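Local coordinates for protein histidinol dehydrogenase (Elizabethkingia anophelis NUHP1, PDB 6AN0) that probably catalyses the two successive NAD-dependent oxidations that turn L-histidinol into L-histidine, the last step of histidine biosynthesis, with one zinc ion per subunit, at residues L326-E330 / P374-R380; Q271-L275 / F323-Y327. One frame throughout, in Å; residues are numbered along the deposited sequence.

Interaction 1: L326-E330 / P374-R380; sequences LYAPE and PTNGYAR. With EDO (1,2-ethanediol), chain G.
Where helix 317-327 ends and the chain turns toward the predicted proton acceptor Glu-330, its last turn is joined to the loop 374-380 by Arg-380. The guanidinium reaches the helix end edge-on: Arg-380 NH2 gives a straight hydrogen bond to Leu-326 O (3.0 Å, 179° at the hydrogen), and that oxygen lies in the guanidinium plane. A water accepts from NE and donates weakly to the same carbonyl, while NH1 binds an ethanediol, probably from the crystallisation liquor. Extended from CG to NE, the arginine chain runs past Ala-328, and Ala-328 CB packs on Arg-380 CG (3.6 Å).

Ala-328, which leaves the helix with positive phi, turns its methyl to the loop. Loop 375-378 is a type I' beta turn, with Gly-377 at its third position. Glu-330 lays CA, CB and CG on Pro-374 O, CA making a CH...O contact (3.4 Å). Glu-330 OE1 and Thr-375 OG1 stay 3.8 Å apart, too far to bond; OG1 pairs with Pro-240 O. The Glu-330 side chain comes within about 3 Å of those of Ser-241 and His-331, predicted substrate binders, and about 8 Å from a bound zinc ion. A bridging water makes four bonds, donating to Ala-328 O (2.8 Å) and Pro-374 O and accepting from Ala-379 N and, weakly, Gly-377 N.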
ATOM      1  N   LEU A 326      13.202   4.786 -16.936  1.00 25.88           N
ATOM      2  CA  LEU A 326      12.107   5.654 -17.365  1.00 25.96           C
ATOM      3  C   LEU A 326      10.854   4.850 -17.712  1.00 28.24           C
ATOM      4  O   LEU A 326       9.731   5.312 -17.478  1.00 27.05           O
ATOM      5  CB  LEU A 326      12.546   6.494 -18.570  1.00 24.53           C
ATOM      6  CG  LEU A 326      13.659   7.521 -18.336  1.00 30.82           C
ATOM      7  CD1 LEU A 326      13.988   8.277 -19.620  1.00 41.70           C
ATOM      8  CD2 LEU A 326      13.275   8.483 -17.240  1.00 39.12           C
ATOM      9  N   TYR A 327      11.026   3.651 -18.287  1.00 23.67           N
ATOM     10  CA  TYR A 327       9.885   2.824 -18.687  1.00 26.71           C
ATOM     11  C   TYR A 327       9.212   2.164 -17.482  1.00 26.46           C
ATOM     12  O   TYR A 327       7.977   2.033 -17.444  1.00 23.40           O
ATOM     13  CB  TYR A 327      10.357   1.766 -19.688  1.00 23.32           C
ATOM     14  CG  TYR A 327       9.282   0.824 -20.200  1.00 24.78           C
ATOM     15  CD1 TYR A 327       8.440   1.192 -21.246  1.00 26.40           C
ATOM     16  CD2 TYR A 327       9.125  -0.440 -19.649  1.00 21.19           C
ATOM     17  CE1 TYR A 327       7.465   0.321 -21.715  1.00 27.90           C
ATOM     18  CE2 TYR A 327       8.161  -1.315 -20.108  1.00 25.29           C
ATOM     19  CZ  TYR A 327       7.334  -0.930 -21.144  1.00 30.47           C
ATOM     20  OH  TYR A 327       6.380  -1.801 -21.603  1.00 26.99           O
ATOM     21  N   ALA A 328      10.013   1.725 -16.494  1.00 23.10           N
ATOM     22  CA  ALA A 328       9.575   1.076 -15.254  1.00 24.02           C
ATOM     23  C   ALA A 328       8.826  -0.218 -15.564  1.00 21.18           C
ATOM     24  O   ALA A 328       7.606  -0.303 -15.348  1.00 21.70           O
ATOM     25  CB  ALA A 328       8.712   2.027 -14.420  1.00 21.59           C
ATOM     26  N   PRO A 329       9.525  -1.246 -16.048  1.00 18.06           N
ATOM     27  CA  PRO A 329       8.849  -2.449 -16.545  1.00 17.49           C
ATOM     28  C   PRO A 329       8.335  -3.356 -15.432  1.00 21.69           C
ATOM     29  O   PRO A 329       8.913  -3.455 -14.345  1.00 23.33           O
ATOM     30  CB  PRO A 329       9.949  -3.161 -17.347  1.00 16.64           C
ATOM     31  CG  PRO A 329      11.242  -2.754 -16.620  1.00 17.36           C
ATOM     32  CD  PRO A 329      10.992  -1.311 -16.203  1.00 17.68           C
ATOM     33  N   GLU A 330       7.228  -4.044 -15.724  1.00 18.03           N
ATOM     34  CA  GLU A 330       6.757  -5.087 -14.811  1.00 17.11           C
ATOM     35  C   GLU A 330       7.829  -6.165 -14.611  1.00 18.32           C
ATOM     36  O   GLU A 330       8.134  -6.555 -13.477  1.00 17.88           O
ATOM     37  CB  GLU A 330       5.471  -5.714 -15.350  1.00 21.87           C
ATOM     38  CG  GLU A 330       4.915  -6.799 -14.447  1.00 22.98           C
ATOM     39  CD  GLU A 330       3.895  -7.685 -15.134  1.00 32.11           C
ATOM     40  OE1 GLU A 330       3.844  -7.687 -16.378  1.00 29.73           O
ATOM     41  OE2 GLU A 330       3.167  -8.405 -14.423  1.00 27.30           O
ATOM     42  N   PRO A 374       3.400  -5.018 -10.429  1.00 18.44           N
ATOM     43  CA  PRO A 374       2.849  -3.759 -10.963  1.00 19.98           C
ATOM     44  C   PRO A 374       3.250  -3.547 -12.417  1.00 19.00           C
ATOM     45  O   PRO A 374       4.427  -3.641 -12.782  1.00 26.08           O
ATOM     46  CB  PRO A 374       3.475  -2.688 -10.063  1.00 20.39           C
ATOM     47  CG  PRO A 374       4.773  -3.299  -9.640  1.00 20.02           C
ATOM     48  CD  PRO A 374       4.477  -4.778  -9.447  1.00 18.39           C
ATOM     49  N   THR A 375       2.272  -3.236 -13.230  1.00 21.02           N
ATOM     50  CA  THR A 375       2.437  -3.098 -14.668  1.00 22.47           C
ATOM     51  C   THR A 375       2.082  -1.668 -15.091  1.00 24.13           C
ATOM     52  O   THR A 375       1.656  -0.842 -14.275  1.00 25.52           O
ATOM     53  CB  THR A 375       1.564  -4.139 -15.363  1.00 29.45           C
ATOM     54  OG1 THR A 375       2.064  -4.385 -16.684  1.00 48.42           O
ATOM     55  CG2 THR A 375       0.151  -3.615 -15.406  1.00 23.78           C
ATOM     56  N   ASN A 376       2.286  -1.365 -16.376  1.00 21.45           N
ATOM     57  CA  ASN A 376       1.864  -0.092 -16.971  1.00 24.61           C
ATOM     58  C   ASN A 376       2.546   1.099 -16.299  1.00 29.68           C
ATOM     59  O   ASN A 376       1.998   2.208 -16.266  1.00 30.83           O
ATOM     60  CB  ASN A 376       0.341   0.060 -16.918  1.00 26.26           C
ATOM     61  CG  ASN A 376      -0.186   1.083 -17.910  1.00 45.01           C
ATOM     62  OD1 ASN A 376       0.452   1.379 -18.920  1.00 53.10           O
ATOM     63  ND2 ASN A 376      -1.358   1.633 -17.617  1.00 54.97           N
ATOM     64  N   GLY A 377       3.748   0.884 -15.767  1.00 21.85           N
ATOM     65  CA  GLY A 377       4.489   1.931 -15.098  1.00 22.91           C
ATOM     66  C   GLY A 377       4.232   2.040 -13.614  1.00 26.29           C
ATOM     67  O   GLY A 377       4.867   2.871 -12.952  1.00 25.03           O
ATOM     68  N   TYR A 378       3.333   1.220 -13.058  1.00 22.04           N
ATOM     69  CA  TYR A 378       3.128   1.246 -11.616  1.00 22.18           C
ATOM     70  C   TYR A 378       4.322   0.718 -10.838  1.00 19.74           C
ATOM     71  O   TYR A 378       4.320   0.807  -9.606  1.00 21.25           O
ATOM     72  CB  TYR A 378       1.864   0.475 -11.251  1.00 18.41           C
ATOM     73  CG  TYR A 378       0.625   1.298 -11.560  1.00 23.35           C
ATOM     74  CD1 TYR A 378       0.347   2.458 -10.841  1.00 18.46           C
ATOM     75  CD2 TYR A 378      -0.236   0.941 -12.583  1.00 23.64           C
ATOM     76  CE1 TYR A 378      -0.769   3.223 -11.113  1.00 23.37           C
ATOM     77  CE2 TYR A 378      -1.365   1.717 -12.875  1.00 27.75           C
ATOM     78  CZ  TYR A 378      -1.619   2.854 -12.128  1.00 29.54           C
ATOM     79  OH  TYR A 378      -2.726   3.625 -12.393  1.00 31.49           O
ATOM     80  N   ALA A 379       5.350   0.192 -11.507  1.00 19.86           N
ATOM     81  CA  ALA A 379       6.569  -0.113 -10.767  1.00 20.53           C
ATOM     82  C   ALA A 379       7.249   1.157 -10.257  1.00 20.14           C
ATOM     83  O   ALA A 379       8.140   1.058  -9.402  1.00 20.52           O
ATOM     84  CB  ALA A 379       7.537  -0.935 -11.631  1.00 18.89           C
ATOM     85  N   ARG A 380       6.821   2.343 -10.721  1.00 18.95           N
ATOM     86  CA  ARG A 380       7.334   3.588 -10.157  1.00 18.57           C
ATOM     87  C   ARG A 380       6.886   3.813  -8.721  1.00 22.61           C
ATOM     88  O   ARG A 380       7.535   4.586  -8.002  1.00 23.25           O
ATOM     89  CB  ARG A 380       6.878   4.797 -10.990  1.00 20.03           C
ATOM     90  CG  ARG A 380       7.378   4.738 -12.414  1.00 27.76           C
ATOM     91  CD  ARG A 380       6.884   5.916 -13.260  1.00 29.99           C
ATOM     92  NE  ARG A 380       7.250   5.706 -14.666  1.00 35.47           N
ATOM     93  CZ  ARG A 380       6.377   5.528 -15.653  1.00 38.84           C
ATOM     94  NH1 ARG A 380       5.078   5.558 -15.395  1.00 32.99           N
ATOM     95  NH2 ARG A 380       6.802   5.332 -16.904  1.00 29.60           N
TER
HETATM   96  C1  EDO G 506       1.302   5.390 -13.160  1.00 42.89           C
HETATM   97  O1  EDO G 506       1.479   4.576 -14.324  1.00 47.02           O
HETATM   98  C2  EDO G 506       2.585   5.390 -12.332  1.00 36.07           C
HETATM   99  O2  EDO G 506       3.522   6.291 -12.937  1.00 41.99           O
HETATM  100  O   HOH W   1      10.179   5.913 -14.236  1.00 32.45           O
HETATM  101  O   HOH W   2       5.256  -1.221 -14.207  1.00 19.42           O

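Interaction 2: Q271-L275 / F323-Y327; sequences QVILL and FSNLY
Tyr-327 and Gln-271 form the polar end of the contact by which helix 317-327 packs on strand 271-276 of a Rossmann-like parallel sheet, the short segments running nearly antiparallel (163°) with their axes 11.1 Å apart. The Tyr-327 hydroxyl donates to Gln-271 OE1 (2.7 Å), which sits at the ring edge, and the donor is tilted 25° from the carbonyl plane. The trans chi1 (-176°) and extended chain of Gln-271 send its amide out to the hydroxyl; its NE2 is used by Gln-308 O and Gln-25 O.

The CH-pi contacts follow along the strand. Ile-273 CG1 lies over a face of the Tyr-327 ring, 4.2 Å from its centroid, and Leu-275 CD2 lies over a face of Phe-323, toward the rim. Purely apolar packing completes the set, with Leu-275 CD1 against Phe-323 CD2 (3.8 Å) and Ile-273 CG2 approaching Phe-323 CE2 obliquely.

Strands 242-247 and 310-313 flank strand 271-276: Leu-244 touches Leu-275 and Tyr-327, Ile-312 touches Leu-275 and Phe-323, while on the other side of the sheet Val-272 and Leu-274 pack against helix 253-264.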
ATOM      1  N   GLN A 271       2.851  -5.951 -23.921  1.00 26.46           N
ATOM      2  CA  GLN A 271       3.874  -5.205 -24.635  1.00 27.16           C
ATOM      3  C   GLN A 271       5.241  -5.755 -24.269  1.00 26.81           C
ATOM      4  O   GLN A 271       5.501  -6.061 -23.098  1.00 23.52           O
ATOM      5  CB  GLN A 271       3.829  -3.704 -24.309  1.00 28.65           C
ATOM      6  CG  GLN A 271       4.839  -2.886 -25.120  1.00 30.55           C
ATOM      7  CD  GLN A 271       4.766  -1.399 -24.836  1.00 33.76           C
ATOM      8  OE1 GLN A 271       4.881  -0.975 -23.692  1.00 30.16           O
ATOM      9  NE2 GLN A 271       4.563  -0.594 -25.887  1.00 33.41           N
ATOM     10  N   VAL A 272       6.119  -5.870 -25.260  1.00 22.47           N
ATOM     11  CA  VAL A 272       7.500  -6.244 -24.977  1.00 23.69           C
ATOM     12  C   VAL A 272       8.432  -5.184 -25.552  1.00 25.30           C
ATOM     13  O   VAL A 272       8.158  -4.567 -26.589  1.00 25.18           O
ATOM     14  CB  VAL A 272       7.860  -7.657 -25.504  1.00 29.79           C
ATOM     15  CG1 VAL A 272       6.779  -8.674 -25.121  1.00 28.51           C
ATOM     16  CG2 VAL A 272       8.090  -7.648 -27.014  1.00 24.44           C
ATOM     17  N   ILE A 273       9.546  -4.969 -24.851  1.00 24.86           N
ATOM     18  CA  ILE A 273      10.565  -4.006 -25.241  1.00 25.81           C
ATOM     19  C   ILE A 273      11.897  -4.733 -25.232  1.00 27.30           C
ATOM     20  O   ILE A 273      12.254  -5.349 -24.223  1.00 23.54           O
ATOM     21  CB  ILE A 273      10.618  -2.802 -24.278  1.00 25.15           C
ATOM     22  CG1 ILE A 273       9.241  -2.142 -24.155  1.00 26.24           C
ATOM     23  CG2 ILE A 273      11.665  -1.794 -24.754  1.00 23.40           C
ATOM     24  CD1 ILE A 273       8.826  -1.394 -25.384  1.00 26.70           C
ATOM     25  N   LEU A 274      12.620  -4.678 -26.351  1.00 26.21           N
ATOM     26  CA  LEU A 274      13.973  -5.227 -26.442  1.00 27.13           C
ATOM     27  C   LEU A 274      14.963  -4.084 -26.649  1.00 27.13           C
ATOM     28  O   LEU A 274      14.874  -3.351 -27.640  1.00 26.12           O
ATOM     29  CB  LEU A 274      14.075  -6.245 -27.584  1.00 26.07           C
ATOM     30  CG  LEU A 274      15.473  -6.770 -27.953  1.00 26.52           C
ATOM     31  CD1 LEU A 274      16.129  -7.479 -26.770  1.00 24.09           C
ATOM     32  CD2 LEU A 274      15.403  -7.705 -29.160  1.00 24.02           C
ATOM     33  N   LEU A 275      15.893  -3.928 -25.708  1.00 22.10           N
ATOM     34  CA  LEU A 275      16.991  -2.974 -25.810  1.00 24.14           C
ATOM     35  C   LEU A 275      18.269  -3.761 -26.055  1.00 24.50           C
ATOM     36  O   LEU A 275      18.556  -4.705 -25.313  1.00 24.15           O
ATOM     37  CB  LEU A 275      17.133  -2.144 -24.525  1.00 21.91           C
ATOM     38  CG  LEU A 275      15.900  -1.418 -23.981  1.00 21.06           C
ATOM     39  CD1 LEU A 275      16.287  -0.630 -22.733  1.00 18.76           C
ATOM     40  CD2 LEU A 275      15.308  -0.498 -25.033  1.00 23.16           C
ATOM     41  N   PHE A 323      17.016   4.044 -19.988  1.00 28.13           N
ATOM     42  CA  PHE A 323      15.730   3.864 -20.661  1.00 25.94           C
ATOM     43  C   PHE A 323      14.802   2.986 -19.829  1.00 27.01           C
ATOM     44  O   PHE A 323      13.619   3.307 -19.645  1.00 26.02           O
ATOM     45  CB  PHE A 323      15.939   3.265 -22.053  1.00 25.29           C
ATOM     46  CG  PHE A 323      14.682   3.185 -22.882  1.00 26.43           C
ATOM     47  CD1 PHE A 323      14.463   4.085 -23.916  1.00 32.75           C
ATOM     48  CD2 PHE A 323      13.721   2.207 -22.635  1.00 25.36           C
ATOM     49  CE1 PHE A 323      13.308   4.015 -24.684  1.00 34.53           C
ATOM     50  CE2 PHE A 323      12.568   2.133 -23.389  1.00 26.89           C
ATOM     51  CZ  PHE A 323      12.359   3.044 -24.425  1.00 32.75           C
ATOM     52  N   SER A 324      15.323   1.865 -19.311  1.00 23.69           N
ATOM     53  CA  SER A 324      14.480   0.957 -18.536  1.00 25.19           C
ATOM     54  C   SER A 324      13.917   1.647 -17.298  1.00 23.02           C
ATOM     55  O   SER A 324      12.757   1.427 -16.924  1.00 23.63           O
ATOM     56  CB  SER A 324      15.279  -0.290 -18.134  1.00 21.63           C
ATOM     57  OG  SER A 324      14.458  -1.218 -17.434  1.00 22.23           O
ATOM     58  N   ASN A 325      14.727   2.487 -16.648  1.00 20.65           N
ATOM     59  CA  ASN A 325      14.275   3.171 -15.440  1.00 22.40           C
ATOM     60  C   ASN A 325      13.168   4.176 -15.750  1.00 32.46           C
ATOM     61  O   ASN A 325      12.266   4.384 -14.927  1.00 27.15           O
ATOM     62  CB  ASN A 325      15.459   3.858 -14.746  1.00 23.74           C
ATOM     63  CG  ASN A 325      16.402   2.867 -14.045  1.00 23.65           C
ATOM     64  OD1 ASN A 325      16.001   1.764 -13.661  1.00 23.61           O
ATOM     65  ND2 ASN A 325      17.655   3.281 -13.850  1.00 22.67           N
ATOM     66  N   LEU A 326      13.202   4.786 -16.936  1.00 25.88           N
ATOM     67  CA  LEU A 326      12.107   5.654 -17.365  1.00 25.96           C
ATOM     68  C   LEU A 326      10.854   4.850 -17.712  1.00 28.24           C
ATOM     69  O   LEU A 326       9.731   5.312 -17.478  1.00 27.05           O
ATOM     70  CB  LEU A 326      12.546   6.494 -18.570  1.00 24.53           C
ATOM     71  CG  LEU A 326      13.659   7.521 -18.336  1.00 30.82           C
ATOM     72  CD1 LEU A 326      13.988   8.277 -19.620  1.00 41.70           C
ATOM     73  CD2 LEU A 326      13.275   8.483 -17.240  1.00 39.12           C
ATOM     74  N   TYR A 327      11.026   3.651 -18.287  1.00 23.67           N
ATOM     75  CA  TYR A 327       9.885   2.824 -18.687  1.00 26.71           C
ATOM     76  C   TYR A 327       9.212   2.164 -17.482  1.00 26.46           C
ATOM     77  O   TYR A 327       7.977   2.033 -17.444  1.00 23.40           O
ATOM     78  CB  TYR A 327      10.357   1.766 -19.688  1.00 23.32           C
ATOM     79  CG  TYR A 327       9.282   0.824 -20.200  1.00 24.78           C
ATOM     80  CD1 TYR A 327       8.440   1.192 -21.246  1.00 26.40           C
ATOM     81  CD2 TYR A 327       9.125  -0.440 -19.649  1.00 21.19           C
ATOM     82  CE1 TYR A 327       7.465   0.321 -21.715  1.00 27.90           C
ATOM     83  CE2 TYR A 327       8.161  -1.315 -20.108  1.00 25.29           C
ATOM     84  CZ  TYR A 327       7.334  -0.930 -21.144  1.00 30.47           C
ATOM     85  OH  TYR A 327       6.380  -1.801 -21.603  1.00 26.99           O
TER

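Overall arrangement
The two interactions show how one helix can serve as a layer of the core and lead into the chain that carries the predicted proton acceptor. Both use the C-terminal end of helix 317-327 and share Leu-326 and Tyr-327, yet they divide the work: the Tyr-327 side chain faces the sheet in interaction 2, while the carbonyl of Leu-326 faces the loop in interaction 1. Interaction 2 is wholly buried and mostly apolar. Interaction 1, also largely buried but with Arg-380 partly exposed and Leu-326 exposed, relies on backbone carbonyls, waters and a guanidinium. They meet where Pro-329 CD packs on Ser-324 O (3.3 Å).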